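Local coordinates for ATP-dependent helicase FUN30 (Saccharomyces cerevisiae S288c, PDB 5GN1), which uses ATP hydrolysis to remodel nucleosomes, promotes DNA end resection at double-strand breaks and is required for heterochromatin organization, at residues 222-234 and 253-266. Sequence-based numbering, arbitrary orientation.
Sequences LSTLDYKFLRLDG and DIPIFILSTKAGGF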
ATOM      1  N   LEU A 222      -0.471   6.904  11.702  1.00 22.35           N
ATOM      2  CA  LEU A 222      -1.276   6.765  12.914  1.00 20.53           C
ATOM      3  C   LEU A 222      -0.584   7.409  14.111  1.00 24.94           C
ATOM      4  O   LEU A 222      -1.254   8.013  14.961  1.00 22.84           O
ATOM      5  CB  LEU A 222      -1.603   5.285  13.170  1.00 19.63           C
ATOM      6  CG  LEU A 222      -2.455   4.637  12.055  1.00 17.53           C
ATOM      7  CD1 LEU A 222      -2.800   3.168  12.328  1.00 18.31           C
ATOM      8  CD2 LEU A 222      -3.732   5.445  11.798  1.00 21.80           C
ATOM      9  N   SER A 223       0.753   7.337  14.163  1.00 21.32           N
ATOM     10  CA  SER A 223       1.506   8.003  15.220  1.00 22.11           C
ATOM     11  C   SER A 223       1.358   9.515  15.132  1.00 27.62           C
ATOM     12  O   SER A 223       1.160  10.187  16.153  1.00 24.57           O
ATOM     13  CB  SER A 223       2.981   7.603  15.142  1.00 30.38           C
ATOM     14  OG  SER A 223       3.757   8.299  16.108  1.00 35.26           O
ATOM     15  N   THR A 224       1.453  10.071  13.919  1.00 22.27           N
ATOM     16  CA  THR A 224       1.204  11.496  13.745  1.00 26.32           C
ATOM     17  C   THR A 224      -0.192  11.868  14.224  1.00 24.96           C
ATOM     18  O   THR A 224      -0.383  12.932  14.817  1.00 24.57           O
ATOM     19  CB  THR A 224       1.392  11.895  12.277  1.00 26.53           C
ATOM     20  OG1 THR A 224       2.784  11.868  11.946  1.00 25.23           O
ATOM     21  CG2 THR A 224       0.834  13.301  11.994  1.00 26.87           C
ATOM     22  N   LEU A 225      -1.181  10.999  13.988  1.00 21.47           N
ATOM     23  CA  LEU A 225      -2.565  11.301  14.340  1.00 26.21           C
ATOM     24  C   LEU A 225      -2.876  10.977  15.796  1.00 26.70           C
ATOM     25  O   LEU A 225      -4.018  11.171  16.231  1.00 23.96           O
ATOM     26  CB  LEU A 225      -3.532  10.538  13.418  1.00 23.61           C
ATOM     27  CG  LEU A 225      -3.606  10.944  11.932  1.00 23.12           C
ATOM     28  CD1 LEU A 225      -4.446   9.945  11.128  1.00 18.96           C
ATOM     29  CD2 LEU A 225      -4.161  12.376  11.747  1.00 23.77           C
ATOM     30  N   ASP A 226      -1.887  10.466  16.531  1.00 23.68           N
ATOM     31  CA  ASP A 226      -1.994  10.171  17.955  1.00 31.23           C
ATOM     32  C   ASP A 226      -3.014   9.066  18.242  1.00 30.35           C
ATOM     33  O   ASP A 226      -3.659   9.063  19.294  1.00 26.95           O
ATOM     34  CB  ASP A 226      -2.329  11.440  18.754  1.00 33.30           C
ATOM     35  CG  ASP A 226      -1.982  11.312  20.226  1.00 40.61           C
ATOM     36  OD1 ASP A 226      -1.022  10.571  20.548  1.00 42.65           O
ATOM     37  OD2 ASP A 226      -2.675  11.945  21.057  1.00 47.82           O
ATOM     38  N   TYR A 227      -3.160   8.112  17.325  1.00 24.95           N
ATOM     39  CA  TYR A 227      -3.987   6.927  17.545  1.00 24.05           C
ATOM     40  C   TYR A 227      -3.085   5.734  17.832  1.00 26.23           C
ATOM     41  O   TYR A 227      -2.252   5.373  16.992  1.00 27.28           O
ATOM     42  CB  TYR A 227      -4.856   6.616  16.326  1.00 22.51           C
ATOM     43  CG  TYR A 227      -5.882   7.657  15.924  1.00 22.77           C
ATOM     44  CD1 TYR A 227      -6.702   8.275  16.856  1.00 23.30           C
ATOM     45  CD2 TYR A 227      -6.050   7.992  14.587  1.00 22.14           C
ATOM     46  CE1 TYR A 227      -7.657   9.224  16.457  1.00 23.36           C
ATOM     47  CE2 TYR A 227      -6.992   8.913  14.186  1.00 23.90           C
ATOM     48  CZ  TYR A 227      -7.790   9.535  15.119  1.00 24.19           C
ATOM     49  OH  TYR A 227      -8.713  10.465  14.672  1.00 24.08           O
ATOM     50  N   LYS A 228      -3.271   5.100  18.986  1.00 19.90           N
ATOM     51  CA  LYS A 228      -2.596   3.830  19.244  1.00 17.47           C
ATOM     52  C   LYS A 228      -3.103   2.745  18.297  1.00 21.02           C
ATOM     53  O   LYS A 228      -4.270   2.732  17.896  1.00 21.72           O
ATOM     54  CB  LYS A 228      -2.804   3.371  20.696  1.00 23.07           C
ATOM     55  CG  LYS A 228      -2.246   4.307  21.768  1.00 29.36           C
ATOM     56  CD  LYS A 228      -2.639   3.810  23.181  1.00 32.15           C
ATOM     57  CE  LYS A 228      -2.423   4.874  24.261  1.00 34.74           C
ATOM     58  NZ  LYS A 228      -2.968   4.448  25.612  1.00 32.61           N
ATOM     59  N   PHE A 229      -2.215   1.814  17.949  1.00 21.16           N
ATOM     60  CA  PHE A 229      -2.574   0.767  17.008  1.00 20.53           C
ATOM     61  C   PHE A 229      -1.769  -0.487  17.319  1.00 20.83           C
ATOM     62  O   PHE A 229      -0.748  -0.440  18.008  1.00 19.89           O
ATOM     63  CB  PHE A 229      -2.328   1.215  15.553  1.00 19.81           C
ATOM     64  CG  PHE A 229      -0.867   1.392  15.221  1.00 20.91           C
ATOM     65  CD1 PHE A 229      -0.227   2.600  15.474  1.00 23.29           C
ATOM     66  CD2 PHE A 229      -0.132   0.339  14.690  1.00 19.80           C
ATOM     67  CE1 PHE A 229       1.120   2.755  15.212  1.00 22.65           C
ATOM     68  CE2 PHE A 229       1.220   0.483  14.411  1.00 22.58           C
ATOM     69  CZ  PHE A 229       1.850   1.689  14.681  1.00 20.42           C
ATOM     70  N   LEU A 230      -2.249  -1.618  16.806  1.00 16.61           N
ATOM     71  CA  LEU A 230      -1.508  -2.868  16.748  1.00 17.64           C
ATOM     72  C   LEU A 230      -1.474  -3.337  15.305  1.00 22.76           C
ATOM     73  O   LEU A 230      -2.253  -2.868  14.461  1.00 19.42           O
ATOM     74  CB  LEU A 230      -2.143  -3.954  17.628  1.00 22.73           C
ATOM     75  CG  LEU A 230      -2.245  -3.621  19.119  1.00 20.84           C
ATOM     76  CD1 LEU A 230      -3.386  -4.419  19.764  1.00 24.15           C
ATOM     77  CD2 LEU A 230      -0.913  -3.892  19.830  1.00 25.03           C
ATOM     78  N   ARG A 231      -0.579  -4.282  15.029  1.00 17.29           N
ATOM     79  CA  ARG A 231      -0.382  -4.753  13.665  1.00 21.43           C
ATOM     80  C   ARG A 231      -0.193  -6.262  13.635  1.00 18.86           C
ATOM     81  O   ARG A 231       0.473  -6.828  14.502  1.00 22.26           O
ATOM     82  CB  ARG A 231       0.830  -4.062  13.026  1.00 21.47           C
ATOM     83  CG  ARG A 231       1.354  -4.742  11.766  1.00 21.84           C
ATOM     84  CD  ARG A 231       2.381  -3.862  11.081  1.00 24.96           C
ATOM     85  NE  ARG A 231       2.868  -4.442   9.833  1.00 24.06           N
ATOM     86  CZ  ARG A 231       3.644  -3.785   8.974  1.00 22.59           C
ATOM     87  NH1 ARG A 231       4.001  -2.537   9.242  1.00 20.20           N
ATOM     88  NH2 ARG A 231       4.071  -4.375   7.864  1.00 23.48           N
ATOM     89  N   LEU A 232      -0.783  -6.904  12.625  1.00 16.49           N
ATOM     90  CA  LEU A 232      -0.680  -8.345  12.428  1.00 22.26           C
ATOM     91  C   LEU A 232      -0.716  -8.607  10.934  1.00 24.17           C
ATOM     92  O   LEU A 232      -1.709  -8.277  10.274  1.00 24.70           O
ATOM     93  CB  LEU A 232      -1.822  -9.103  13.141  1.00 21.82           C
ATOM     94  CG  LEU A 232      -1.801 -10.644  13.228  1.00 23.87           C
ATOM     95  CD1 LEU A 232      -2.813 -11.101  14.258  1.00 28.11           C
ATOM     96  CD2 LEU A 232      -2.088 -11.347  11.893  1.00 23.52           C
ATOM     97  N   ASP A 233       0.343  -9.212  10.399  1.00 19.98           N
ATOM     98  CA  ASP A 233       0.401  -9.491   8.970  1.00 22.26           C
ATOM     99  C   ASP A 233       0.937 -10.906   8.773  1.00 27.47           C
ATOM    100  O   ASP A 233       1.059 -11.688   9.721  1.00 24.18           O
ATOM    101  CB  ASP A 233       1.226  -8.410   8.244  1.00 22.35           C
ATOM    102  CG  ASP A 233       2.639  -8.238   8.804  1.00 26.10           C
ATOM    103  OD1 ASP A 233       3.268  -9.232   9.200  1.00 28.93           O
ATOM    104  OD2 ASP A 233       3.130  -7.090   8.855  1.00 27.99           O
ATOM    105  N   GLY A 234       1.256 -11.250   7.525  1.00 23.84           N
ATOM    106  CA  GLY A 234       1.741 -12.592   7.251  1.00 27.80           C
ATOM    107  C   GLY A 234       3.114 -12.893   7.812  1.00 26.65           C
ATOM    108  O   GLY A 234       3.503 -14.066   7.862  1.00 33.29           O
ATOM    109  N   ASP A 253      -8.201   1.758  25.008  1.00 23.09           N
ATOM    110  CA  ASP A 253      -7.539   2.932  24.456  1.00 23.24           C
ATOM    111  C   ASP A 253      -6.711   2.627  23.208  1.00 23.53           C
ATOM    112  O   ASP A 253      -5.931   3.487  22.779  1.00 23.73           O
ATOM    113  CB  ASP A 253      -6.647   3.575  25.522  1.00 25.59           C
ATOM    114  CG  ASP A 253      -6.302   5.026  25.209  1.00 23.31           C
ATOM    115  OD1 ASP A 253      -7.187   5.768  24.718  1.00 26.83           O
ATOM    116  OD2 ASP A 253      -5.141   5.424  25.472  1.00 27.20           O
ATOM    117  N   ILE A 254      -6.835   1.428  22.635  1.00 21.44           N
ATOM    118  CA  ILE A 254      -6.179   1.106  21.368  1.00 17.69           C
ATOM    119  C   ILE A 254      -7.264   0.990  20.307  1.00 18.05           C
ATOM    120  O   ILE A 254      -7.904  -0.065  20.193  1.00 17.37           O
ATOM    121  CB  ILE A 254      -5.360  -0.189  21.437  1.00 17.02           C
ATOM    122  CG1 ILE A 254      -4.353  -0.148  22.585  1.00 25.50           C
ATOM    123  CG2 ILE A 254      -4.594  -0.409  20.122  1.00 17.51           C
ATOM    124  CD1 ILE A 254      -3.387  -1.351  22.583  1.00 20.22           C
ATOM    125  N   PRO A 255      -7.507   2.031  19.510  1.00 19.04           N
ATOM    126  CA  PRO A 255      -8.681   1.999  18.630  1.00 19.93           C
ATOM    127  C   PRO A 255      -8.474   1.222  17.340  1.00 20.24           C
ATOM    128  O   PRO A 255      -9.474   0.870  16.697  1.00 19.21           O
ATOM    129  CB  PRO A 255      -8.946   3.485  18.352  1.00 17.97           C
ATOM    130  CG  PRO A 255      -7.560   4.117  18.452  1.00 19.49           C
ATOM    131  CD  PRO A 255      -6.895   3.369  19.581  1.00 19.22           C
ATOM    132  N   ILE A 256      -7.231   0.932  16.947  1.00 16.46           N
ATOM    133  CA  ILE A 256      -6.918   0.533  15.573  1.00 18.83           C
ATOM    134  C   ILE A 256      -6.093  -0.743  15.561  1.00 19.56           C
ATOM    135  O   ILE A 256      -5.102  -0.859  16.292  1.00 16.27           O
ATOM    136  CB  ILE A 256      -6.157   1.630  14.811  1.00 17.81           C
ATOM    137  CG1 ILE A 256      -6.994   2.898  14.733  1.00 18.92           C
ATOM    138  CG2 ILE A 256      -5.796   1.150  13.392  1.00 16.30           C
ATOM    139  CD1 ILE A 256      -6.279   4.017  14.018  1.00 17.19           C
ATOM    140  N   PHE A 257      -6.482  -1.677  14.694  1.00 15.99           N
ATOM    141  CA  PHE A 257      -5.702  -2.861  14.340  1.00 17.55           C
ATOM    142  C   PHE A 257      -5.453  -2.792  12.837  1.00 19.67           C
ATOM    143  O   PHE A 257      -6.410  -2.743  12.058  1.00 18.65           O
ATOM    144  CB  PHE A 257      -6.466  -4.139  14.693  1.00 14.91           C
ATOM    145  CG  PHE A 257      -5.597  -5.272  15.167  1.00 19.49           C
ATOM    146  CD1 PHE A 257      -4.370  -5.515  14.590  1.00 22.27           C
ATOM    147  CD2 PHE A 257      -6.011  -6.090  16.211  1.00 21.73           C
ATOM    148  CE1 PHE A 257      -3.573  -6.576  15.041  1.00 23.86           C
ATOM    149  CE2 PHE A 257      -5.220  -7.142  16.656  1.00 22.62           C
ATOM    150  CZ  PHE A 257      -3.999  -7.376  16.068  1.00 21.04           C
ATOM    151  N   ILE A 258      -4.183  -2.766  12.421  1.00 17.47           N
ATOM    152  CA  ILE A 258      -3.853  -2.775  11.000  1.00 17.53           C
ATOM    153  C   ILE A 258      -3.360  -4.169  10.628  1.00 18.18           C
ATOM    154  O   ILE A 258      -2.583  -4.787  11.370  1.00 18.99           O
ATOM    155  CB  ILE A 258      -2.833  -1.675  10.627  1.00 15.67           C
ATOM    156  CG1 ILE A 258      -1.432  -1.978  11.170  1.00 21.12           C
ATOM    157  CG2 ILE A 258      -3.320  -0.287  11.082  1.00 16.62           C
ATOM    158  CD1 ILE A 258      -0.405  -0.921  10.757  1.00 22.04           C
ATOM    159  N   LEU A 259      -3.855  -4.689   9.499  1.00 18.28           N
ATOM    160  CA  LEU A 259      -3.626  -6.077   9.107  1.00 19.16           C
ATOM    161  C   LEU A 259      -3.430  -6.174   7.607  1.00 20.98           C
ATOM    162  O   LEU A 259      -3.916  -5.330   6.846  1.00 16.21           O
ATOM    163  CB  LEU A 259      -4.804  -7.010   9.459  1.00 18.28           C
ATOM    164  CG  LEU A 259      -5.330  -7.054  10.893  1.00 21.55           C
ATOM    165  CD1 LEU A 259      -6.587  -6.230  10.995  1.00 17.48           C
ATOM    166  CD2 LEU A 259      -5.610  -8.512  11.298  1.00 19.53           C
ATOM    167  N   SER A 260      -2.724  -7.221   7.180  0.63 21.17           N
ATOM    168  CA  SER A 260      -2.747  -7.573   5.767  0.63 21.15           C
ATOM    169  C   SER A 260      -4.083  -8.231   5.440  0.63 20.37           C
ATOM    170  O   SER A 260      -4.674  -8.930   6.266  0.63 21.06           O
ATOM    171  CB  SER A 260      -1.593  -8.509   5.402  0.63 22.76           C
ATOM    172  OG  SER A 260      -1.567  -9.647   6.241  0.63 24.20           O
ATOM    173  N   THR A 261      -4.570  -7.977   4.225  1.00 21.03           N
ATOM    174  CA  THR A 261      -5.831  -8.568   3.793  1.00 20.65           C
ATOM    175  C   THR A 261      -5.791 -10.090   3.886  1.00 21.00           C
ATOM    176  O   THR A 261      -6.803 -10.714   4.215  1.00 21.34           O
ATOM    177  CB  THR A 261      -6.145  -8.090   2.383  1.00 22.95           C
ATOM    178  OG1 THR A 261      -6.262  -6.666   2.419  1.00 23.55           O
ATOM    179  CG2 THR A 261      -7.440  -8.679   1.866  1.00 23.75           C
ATOM    180  N   LYS A 262      -4.618 -10.689   3.670  1.00 25.01           N
ATOM    181  CA  LYS A 262      -4.455 -12.134   3.820  1.00 27.96           C
ATOM    182  C   LYS A 262      -4.701 -12.600   5.256  1.00 31.23           C
ATOM    183  O   LYS A 262      -5.042 -13.770   5.463  1.00 25.50           O
ATOM    184  CB  LYS A 262      -3.056 -12.561   3.334  1.00 33.37           C
ATOM    185  CG  LYS A 262      -1.865 -11.924   4.077  1.00 36.23           C
ATOM    186  CD  LYS A 262      -0.508 -12.119   3.346  1.00 45.21           C
ATOM    187  CE  LYS A 262       0.735 -11.684   4.187  1.00 43.90           C
ATOM    188  NZ  LYS A 262       1.122 -10.215   4.313  1.00 35.26           N
ATOM    189  N   ALA A 263      -4.572 -11.714   6.256  1.00 28.58           N
ATOM    190  CA  ALA A 263      -4.975 -12.116   7.604  1.00 29.03           C
ATOM    191  C   ALA A 263      -6.459 -12.437   7.672  1.00 30.47           C
ATOM    192  O   ALA A 263      -6.884 -13.161   8.580  1.00 29.60           O
ATOM    193  CB  ALA A 263      -4.616 -11.041   8.642  1.00 27.32           C
ATOM    194  N   GLY A 264      -7.255 -11.932   6.723  1.00 26.78           N
ATOM    195  CA  GLY A 264      -8.628 -12.377   6.610  1.00 26.19           C
ATOM    196  C   GLY A 264      -8.758 -13.884   6.557  1.00 29.99           C
ATOM    197  O   GLY A 264      -9.796 -14.437   6.931  1.00 29.64           O
ATOM    198  N   GLY A 265      -7.703 -14.575   6.116  1.00 34.31           N
ATOM    199  CA  GLY A 265      -7.693 -16.022   6.045  1.00 31.40           C
ATOM    200  C   GLY A 265      -7.134 -16.766   7.238  1.00 32.67           C
ATOM    201  O   GLY A 265      -7.079 -18.000   7.204  1.00 34.10           O
ATOM    202  N   PHE A 266      -6.707 -16.075   8.295  1.00 28.76           N
ATOM    203  CA  PHE A 266      -6.067 -16.719   9.440  1.00 32.17           C
ATOM    204  C   PHE A 266      -7.062 -17.258  10.466  1.00 31.48           C
ATOM    205  O   PHE A 266      -6.632 -17.776  11.497  1.00 30.97           O
ATOM    206  CB  PHE A 266      -5.105 -15.752  10.156  1.00 29.16           C
ATOM    207  CG  PHE A 266      -3.963 -15.248   9.297  1.00 31.78           C
ATOM    208  CD1 PHE A 266      -3.719 -15.777   8.037  1.00 33.13           C
ATOM    209  CD2 PHE A 266      -3.119 -14.249   9.770  1.00 33.92           C
ATOM    210  CE1 PHE A 266      -2.669 -15.308   7.253  1.00 29.89           C
ATOM    211  CE2 PHE A 266      -2.058 -13.772   8.993  1.00 33.97           C
ATOM    212  CZ  PHE A 266      -1.835 -14.304   7.733  1.00 33.80           C
TER
HETATM  213  O   HOH W   1      -5.211   5.849  21.029  1.00 22.59           O
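D253 meets K228 in a salt bridge at the outer end of the contact. A water also joins K228 N to D253 O. I254 lays CG2 against L230 CG at 4.1 Å. I256 sends CD1 toward L222 CD2, tip to tip, at 3.7 Å, and its carbonyl accepts from L230 N. F257 lies on the other face of the sheet. L230 CB sits over one face of the F257 ring, 4.1 Å from its centroid, a CH-pi contact. I258 N gives the straightest of the four backbone bonds between the strands, to L230 O (2.8 Å, 172°). I258 CG1 packs on R231 CB at 3.6 Å. R231 extends onward, its CG anti to the backbone N (chi1 164°), and grips D233 OD2 side-on through NE and NH2, while NH1 pairs with E219 and D216 of helix 212-224. A leucine in its place would probably leave D233, E219 and D216 without their shared cation. S260 N bonds weakly to L232 O, and F266 turns its ring edge to L232, CD2 to CD2 at 3.7 Å. These are neighbouring parallel strands of a beta-alpha-beta unit in the C-terminal RecA-like lobe, with 229-232 at the sheet edge. Backbone bonds fix their register, apolar side chains pack on both faces, and R231 probably offsets the buried D233 charge.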